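Local coordinates for transcriptional regulatory protein (Chlamydia trachomatis, PDB 3Q7R), which binds a repeated element in its own promoter and may act as a global positive regulator of transcription, as an atypical OmpR/PhoB-type response regulator, at residues H14-E20 with R38-Q44; D52-Y58 with S74-L80. All coordinates share one frame; numbering follows the deposited sequence. Where two conformers were deposited one is given.

Interaction 1: residues H14-E20 with R38-Q44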
loop_
_atom_site.group_PDB
_atom_site.type_symbol
_atom_site.label_atom_id
_atom_site.label_comp_id
_atom_site.label_asym_id
_atom_site.label_seq_id
_atom_site.Cartn_x
_atom_site.Cartn_y
_atom_site.Cartn_z
ATOM N N HIS A 14 3.067 -0.528 -18.299
ATOM C CA HIS A 14 4.486 -0.290 -18.104
ATOM C C HIS A 14 4.755 0.111 -16.676
ATOM O O HIS A 14 4.152 1.057 -16.140
ATOM C CB HIS A 14 4.985 0.875 -18.996
ATOM C CG HIS A 14 6.444 1.179 -18.786
ATOM N ND1 HIS A 14 7.015 2.417 -19.062
ATOM C CD2 HIS A 14 7.461 0.405 -18.320
ATOM C CE1 HIS A 14 8.295 2.385 -18.749
ATOM N NE2 HIS A 14 8.595 1.165 -18.303
ATOM N N VAL A 15 5.673 -0.617 -16.070
ATOM C CA VAL A 15 6.114 -0.332 -14.698
ATOM C C VAL A 15 7.576 0.101 -14.728
ATOM O O VAL A 15 8.405 -0.612 -15.310
ATOM C CB VAL A 15 6.013 -1.599 -13.846
ATOM C CG1 VAL A 15 6.455 -1.289 -12.428
ATOM C CG2 VAL A 15 4.545 -2.149 -13.898
ATOM N N LEU A 16 7.894 1.262 -14.146
ATOM C CA LEU A 16 9.298 1.711 -14.069
ATOM C C LEU A 16 9.743 1.556 -12.620
ATOM O O LEU A 16 9.123 2.122 -11.744
ATOM C CB LEU A 16 9.405 3.185 -14.481
ATOM C CG LEU A 16 10.785 3.825 -14.150
ATOM C CD1 LEU A 16 11.928 3.208 -14.939
ATOM C CD2 LEU A 16 10.757 5.396 -14.356
ATOM N N LEU A 17 10.779 0.744 -12.363
ATOM C CA LEU A 17 11.363 0.592 -11.039
ATOM C C LEU A 17 12.541 1.534 -10.946
ATOM O O LEU A 17 13.467 1.438 -11.763
ATOM C CB LEU A 17 11.846 -0.843 -10.839
ATOM C CG LEU A 17 12.563 -1.121 -9.521
ATOM C CD1 LEU A 17 11.569 -1.060 -8.319
ATOM C CD2 LEU A 17 13.204 -2.545 -9.571
ATOM N N VAL A 18 12.506 2.426 -9.954
ATOM C CA VAL A 18 13.590 3.338 -9.663
ATOM C C VAL A 18 14.318 2.758 -8.442
ATOM O O VAL A 18 13.865 2.911 -7.310
ATOM C CB VAL A 18 13.066 4.722 -9.382
ATOM C CG1 VAL A 18 14.251 5.641 -8.955
ATOM C CG2 VAL A 18 12.365 5.291 -10.674
ATOM N N SER A 19 15.410 2.057 -8.721
ATOM C CA SER A 19 16.145 1.336 -7.712
ATOM C C SER A 19 17.505 0.944 -8.252
ATOM O O SER A 19 17.678 0.729 -9.439
ATOM C CB SER A 19 15.362 0.080 -7.346
ATOM O OG SER A 19 15.983 -0.642 -6.272
ATOM N N GLU A 20 18.447 0.766 -7.325
ATOM C CA GLU A 20 19.739 0.096 -7.603
ATOM C C GLU A 20 19.734 -1.392 -7.291
ATOM O O GLU A 20 20.757 -2.059 -7.469
ATOM C CB GLU A 20 20.886 0.770 -6.856
ATOM C CG GLU A 20 21.083 2.250 -7.331
ATOM C CD GLU A 20 22.316 2.927 -6.734
ATOM O OE1 GLU A 20 22.961 2.329 -5.827
ATOM O OE2 GLU A 20 22.625 4.067 -7.145
ATOM N N ARG A 38 5.195 -4.751 -18.552
ATOM C CA ARG A 38 6.537 -4.516 -19.123
ATOM C C ARG A 38 7.277 -3.714 -18.070
ATOM O O ARG A 38 6.805 -2.655 -17.676
ATOM C CB ARG A 38 6.403 -3.680 -20.393
ATOM C CG ARG A 38 7.658 -3.316 -21.148
ATOM C CD ARG A 38 7.310 -2.720 -22.547
ATOM N NE ARG A 38 6.626 -3.706 -23.422
ATOM C CZ ARG A 38 6.232 -3.497 -24.700
ATOM N NH1 ARG A 38 6.440 -2.307 -25.292
ATOM N NH2 ARG A 38 5.610 -4.474 -25.400
ATOM N N CYS A 39 8.421 -4.206 -17.634
ATOM C CA CYS A 39 9.177 -3.553 -16.576
ATOM C C CYS A 39 10.480 -2.994 -17.100
ATOM O O CYS A 39 11.153 -3.628 -17.933
ATOM C CB CYS A 39 9.496 -4.552 -15.461
ATOM S SG CYS A 39 8.050 -5.303 -14.762
ATOM N N THR A 40 10.860 -1.825 -16.591
ATOM C CA THR A 40 12.171 -1.273 -16.890
ATOM C C THR A 40 12.691 -0.671 -15.594
ATOM O O THR A 40 11.929 -0.565 -14.626
ATOM C CB THR A 40 12.093 -0.187 -17.960
ATOM O OG1 THR A 40 11.287 0.910 -17.494
ATOM C CG2 THR A 40 11.497 -0.786 -19.276
ATOM N N ILE A 41 13.978 -0.322 -15.593
ATOM C CA ILE A 41 14.668 0.124 -14.400
ATOM C C ILE A 41 15.430 1.425 -14.637
ATOM O O ILE A 41 15.986 1.677 -15.724
ATOM C CB ILE A 41 15.593 -0.985 -13.861
ATOM C CG1 ILE A 41 16.071 -0.667 -12.422
ATOM C CG2 ILE A 41 16.774 -1.226 -14.833
ATOM C CD1 ILE A 41 16.996 -1.747 -11.801
ATOM N N GLY A 42 15.472 2.288 -13.624
ATOM C CA GLY A 42 16.285 3.478 -13.713
ATOM C C GLY A 42 16.852 3.759 -12.322
ATOM O O GLY A 42 16.341 3.160 -11.381
ATOM N N GLN A 43 17.863 4.610 -12.215
ATOM C CA GLN A 43 18.499 4.866 -10.928
ATOM C C GLN A 43 18.227 6.225 -10.349
ATOM O O GLN A 43 18.864 6.603 -9.388
ATOM C CB GLN A 43 20.035 4.609 -11.033
ATOM C CG GLN A 43 20.342 3.123 -11.004
ATOM C CD GLN A 43 19.953 2.404 -12.255
ATOM O OE1 GLN A 43 20.439 2.728 -13.360
ATOM N NE2 GLN A 43 19.136 1.347 -12.093
ATOM N N GLN A 44 17.330 7.010 -10.962
ATOM C CA GLN A 44 16.968 8.290 -10.365
ATOM C C GLN A 44 15.484 8.527 -10.601
ATOM O O GLN A 44 14.914 8.017 -11.556
ATOM C CB GLN A 44 17.780 9.468 -10.948
ATOM C CG GLN A 44 17.430 9.967 -12.359
ATOM C CD GLN A 44 18.030 9.147 -13.530
ATOM O OE1 GLN A 44 19.040 8.464 -13.366
ATOM N NE2 GLN A 44 17.402 9.230 -14.723
#

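Interaction 2: residues D52-Y58 with S74-L80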
loop_
_atom_site.group_PDB
_atom_site.type_symbol
_atom_site.label_atom_id
_atom_site.label_comp_id
_atom_site.label_asym_id
_atom_site.label_seq_id
_atom_site.Cartn_x
_atom_site.Cartn_y
_atom_site.Cartn_z
ATOM N N ASP A 52 2.689 3.524 -16.352
ATOM C CA ASP A 52 1.461 3.455 -15.551
ATOM C C ASP A 52 1.788 3.518 -14.064
ATOM O O ASP A 52 1.039 4.132 -13.271
ATOM C CB ASP A 52 0.721 2.163 -15.854
ATOM C CG ASP A 52 0.275 2.117 -17.316
ATOM O OD1 ASP A 52 -0.581 2.950 -17.654
ATOM O OD2 ASP A 52 0.810 1.312 -18.083
ATOM N N LEU A 53 2.888 2.884 -13.668
ATOM C CA LEU A 53 3.239 2.857 -12.238
ATOM C C LEU A 53 4.748 3.060 -12.148
ATOM O O LEU A 53 5.497 2.440 -12.892
ATOM C CB LEU A 53 2.880 1.521 -11.626
ATOM C CG LEU A 53 3.390 1.276 -10.208
ATOM C CD1 LEU A 53 2.712 2.226 -9.232
ATOM C CD2 LEU A 53 3.103 -0.216 -9.854
ATOM N N VAL A 54 5.191 3.934 -11.261
ATOM C CA VAL A 54 6.617 4.015 -10.914
ATOM C C VAL A 54 6.791 3.469 -9.511
ATOM O O VAL A 54 6.092 3.905 -8.601
ATOM C CB VAL A 54 7.124 5.475 -10.935
ATOM C CG1 VAL A 54 8.618 5.513 -10.544
ATOM C CG2 VAL A 54 6.902 6.028 -12.369
ATOM N N VAL A 55 7.687 2.495 -9.338
ATOM C CA VAL A 55 7.934 1.892 -8.001
ATOM C C VAL A 55 9.264 2.489 -7.604
ATOM O O VAL A 55 10.245 2.290 -8.306
ATOM C CB VAL A 55 8.035 0.375 -8.109
ATOM C CG1 VAL A 55 8.370 -0.199 -6.730
ATOM C CG2 VAL A 55 6.693 -0.207 -8.560
ATOM N N CYS A 56 9.294 3.322 -6.542
ATOM C CA CYS A 56 10.534 4.063 -6.260
ATOM C C CYS A 56 11.083 3.769 -4.880
ATOM O O CYS A 56 10.336 3.849 -3.917
ATOM C CB CYS A 56 10.199 5.565 -6.310
ATOM S SG CYS A 56 11.664 6.641 -6.242
ATOM N N GLU A 57 12.374 3.464 -4.787
ATOM C CA GLU A 57 12.980 3.365 -3.485
ATOM C C GLU A 57 12.831 4.679 -2.700
ATOM O O GLU A 57 13.046 5.788 -3.244
ATOM C CB GLU A 57 14.486 3.146 -3.661
ATOM C CG GLU A 57 14.788 1.803 -4.296
ATOM C CD GLU A 57 14.573 0.649 -3.357
ATOM O OE1 GLU A 57 14.230 0.835 -2.169
ATOM O OE2 GLU A 57 14.680 -0.506 -3.817
ATOM N N TYR A 58 12.518 4.570 -1.408
ATOM C CA TYR A 58 12.426 5.776 -0.600
ATOM C C TYR A 58 13.751 6.568 -0.650
ATOM O O TYR A 58 13.757 7.804 -0.678
ATOM C CB TYR A 58 12.061 5.407 0.829
ATOM C CG TYR A 58 11.869 6.629 1.723
ATOM C CD1 TYR A 58 10.704 7.410 1.593
ATOM C CD2 TYR A 58 12.831 6.988 2.646
ATOM C CE1 TYR A 58 10.514 8.536 2.416
ATOM C CE2 TYR A 58 12.650 8.127 3.466
ATOM C CZ TYR A 58 11.460 8.850 3.337
ATOM O OH TYR A 58 11.277 9.972 4.166
ATOM N N SER A 74 1.692 9.440 -13.576
ATOM C CA SER A 74 1.905 8.060 -13.141
ATOM C C SER A 74 1.561 7.884 -11.659
ATOM O O SER A 74 1.833 8.770 -10.857
ATOM C CB SER A 74 3.386 7.672 -13.301
ATOM O OG SER A 74 3.894 7.869 -14.613
ATOM N N PHE A 75 1.019 6.720 -11.280
ATOM C CA PHE A 75 0.976 6.361 -9.860
ATOM C C PHE A 75 2.400 6.075 -9.375
ATOM O O PHE A 75 3.279 5.732 -10.173
ATOM C CB PHE A 75 0.148 5.088 -9.680
ATOM C CG PHE A 75 -1.273 5.227 -10.126
ATOM C CD1 PHE A 75 -2.134 5.956 -9.332
ATOM C CD2 PHE A 75 -1.731 4.635 -11.288
ATOM C CE1 PHE A 75 -3.473 6.115 -9.713
ATOM C CE2 PHE A 75 -3.061 4.782 -11.664
ATOM C CZ PHE A 75 -3.920 5.533 -10.859
ATOM N N VAL A 76 2.611 6.231 -8.068
ATOM C CA VAL A 76 3.927 5.889 -7.455
ATOM C C VAL A 76 3.766 5.021 -6.215
ATOM O O VAL A 76 2.980 5.370 -5.318
ATOM C CB VAL A 76 4.710 7.163 -7.085
ATOM C CG1 VAL A 76 6.028 6.758 -6.389
ATOM C CG2 VAL A 76 5.046 8.028 -8.355
ATOM N N LEU A 77 4.457 3.871 -6.172
ATOM C CA LEU A 77 4.475 3.029 -4.977
ATOM C C LEU A 77 5.883 3.110 -4.442
ATOM O O LEU A 77 6.840 2.960 -5.227
ATOM C CB LEU A 77 4.173 1.565 -5.387
ATOM C CG LEU A 77 4.359 0.471 -4.309
ATOM C CD1 LEU A 77 3.289 0.609 -3.232
ATOM C CD2 LEU A 77 4.236 -0.908 -4.976
ATOM N N VAL A 78 6.019 3.307 -3.137
ATOM C CA VAL A 78 7.341 3.557 -2.546
ATOM C C VAL A 78 7.861 2.327 -1.793
ATOM O O VAL A 78 7.097 1.633 -1.128
ATOM C CB VAL A 78 7.243 4.766 -1.608
ATOM C CG1 VAL A 78 8.514 4.909 -0.784
ATOM C CG2 VAL A 78 6.918 6.018 -2.406
ATOM N N LEU A 79 9.156 2.030 -1.932
ATOM C CA LEU A 79 9.766 0.909 -1.219
ATOM C C LEU A 79 10.648 1.448 -0.098
ATOM O O LEU A 79 11.587 2.210 -0.351
ATOM C CB LEU A 79 10.634 0.062 -2.139
ATOM C CG LEU A 79 9.961 -0.400 -3.424
ATOM C CD1 LEU A 79 10.963 -1.377 -4.176
ATOM C CD2 LEU A 79 8.605 -1.081 -3.083
ATOM N N LEU A 80 10.346 1.056 1.127
ATOM C CA LEU A 80 11.062 1.589 2.316
ATOM C C LEU A 80 11.986 0.540 2.923
ATOM O O LEU A 80 11.595 -0.609 3.075
ATOM C CB LEU A 80 10.065 1.935 3.440
ATOM C CG LEU A 80 9.630 3.365 3.440
ATOM C CD1 LEU A 80 8.379 3.546 4.294
ATOM C CD2 LEU A 80 10.758 4.227 4.070
#

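Interaction 1: residues H14-E20 with R38-Q44
His14 NE2 and Thr40 OG1 lie 2.8 Å apart in a hydrogen bond across two neighbouring parallel strands, the hydroxyl sitting at the ring edge and in its plane. With CG anti to the backbone N (chi1 178°), the imidazole is carried over toward the other strand, and its CD2 comes 3.2 Å from Arg38 O, also at the edge. Leu16 CD1 also comes to 3.5 Å from Thr40 OG1. Beneath these side chains the backbones are joined by five hydrogen bonds, from Val15 N to Arg38 O (2.8 Å) through to Ser19 N on Gly42 O. The two strands belong to a beta-alpha-beta unit of the CheY-like receiver fold, whose helix 22-31 packs Phe25 against Leu17 and Ile41 on the face that also carries Val15 and Cys39. From the end of its strand Val18 CG1 rests 3.5 Å from Gln44 C. Past the strand ends, Gln43 folds back at chi2 (72°) and its NE2 donates a nearly straight bond to Ser19 O (3.1 Å). Further out, Ser50 OG bonds His14 ND1, so both ring nitrogens are held and the ring's rotation is fixed; Ser19 OG is hydrogen-bonded to Glu57 OE2.

Interaction 2: residues D52-Y58 with S74-L80
Val55 CG1 packs against Leu79 CG at 3.7 Å, the two side chains meeting at a slant on the face that also carries Leu53 and Leu77. Farther down that face Leu53 CD1 lies 3.9 Å from Phe75 CB and also reaches Leu77 CB. On the reverse face Val54 CB meets Val76 CG2 and Cys56 CB meets Val76 CG1, forming a second apolar layer. These are the central strand 51-57 of the receiver domain's parallel sheet and its neighbour 75-80, in register from Leu53 with Phe75 to Glu57 with Leu79; Leu77 N, for example, bonds Val54 O at 2.9 Å. At the C-terminal end Leu80 CD2 sits over a face of the Tyr58 ring in a CH-pi contact, 4.0 Å from its centroid, and Tyr58 N bonds Leu79 O at 2.7 Å. At the other end Phe75 N reaches Asp52 O in a longer bond, 3.3 Å. Glu57 bends at chi2 (-73°), which brings OE1 to 3.7 Å from Leu79 CB. Arg101 grips OE1 in a salt bridge while Ser19 and His21 bond OE2, holding the carboxylate's orientation at the end of the third strand, a place consistent with the family's phosphoacceptor position, here a glutamate.

Interactions 1 and 2 occupy one parallel sheet with strand order 37-42, 13-18, 51-57, 75-80, 97-100, and their centres are about 9 Å apart. They follow in series along the chain: 14-20 with 38-44 closes before 52-58 with 74-80 opens. Strands 13-18 and 51-57 are neighbours, so the two contacts are stitched directly, with Val18 N 2.8 Å from Val55 O and Ser19 OG 2.8 Å from Glu57 OE2. Interaction 1 includes the edge strand 37-42, whereas interaction 2 lies near the centre of the chain. Together they join four of the five strands and gather Ser19 and Glu57 at the C-terminal ends of the strands, where typical receiver domains place the acidic phosphorylation pocket; a serine and a glutamate stand there in this atypical member.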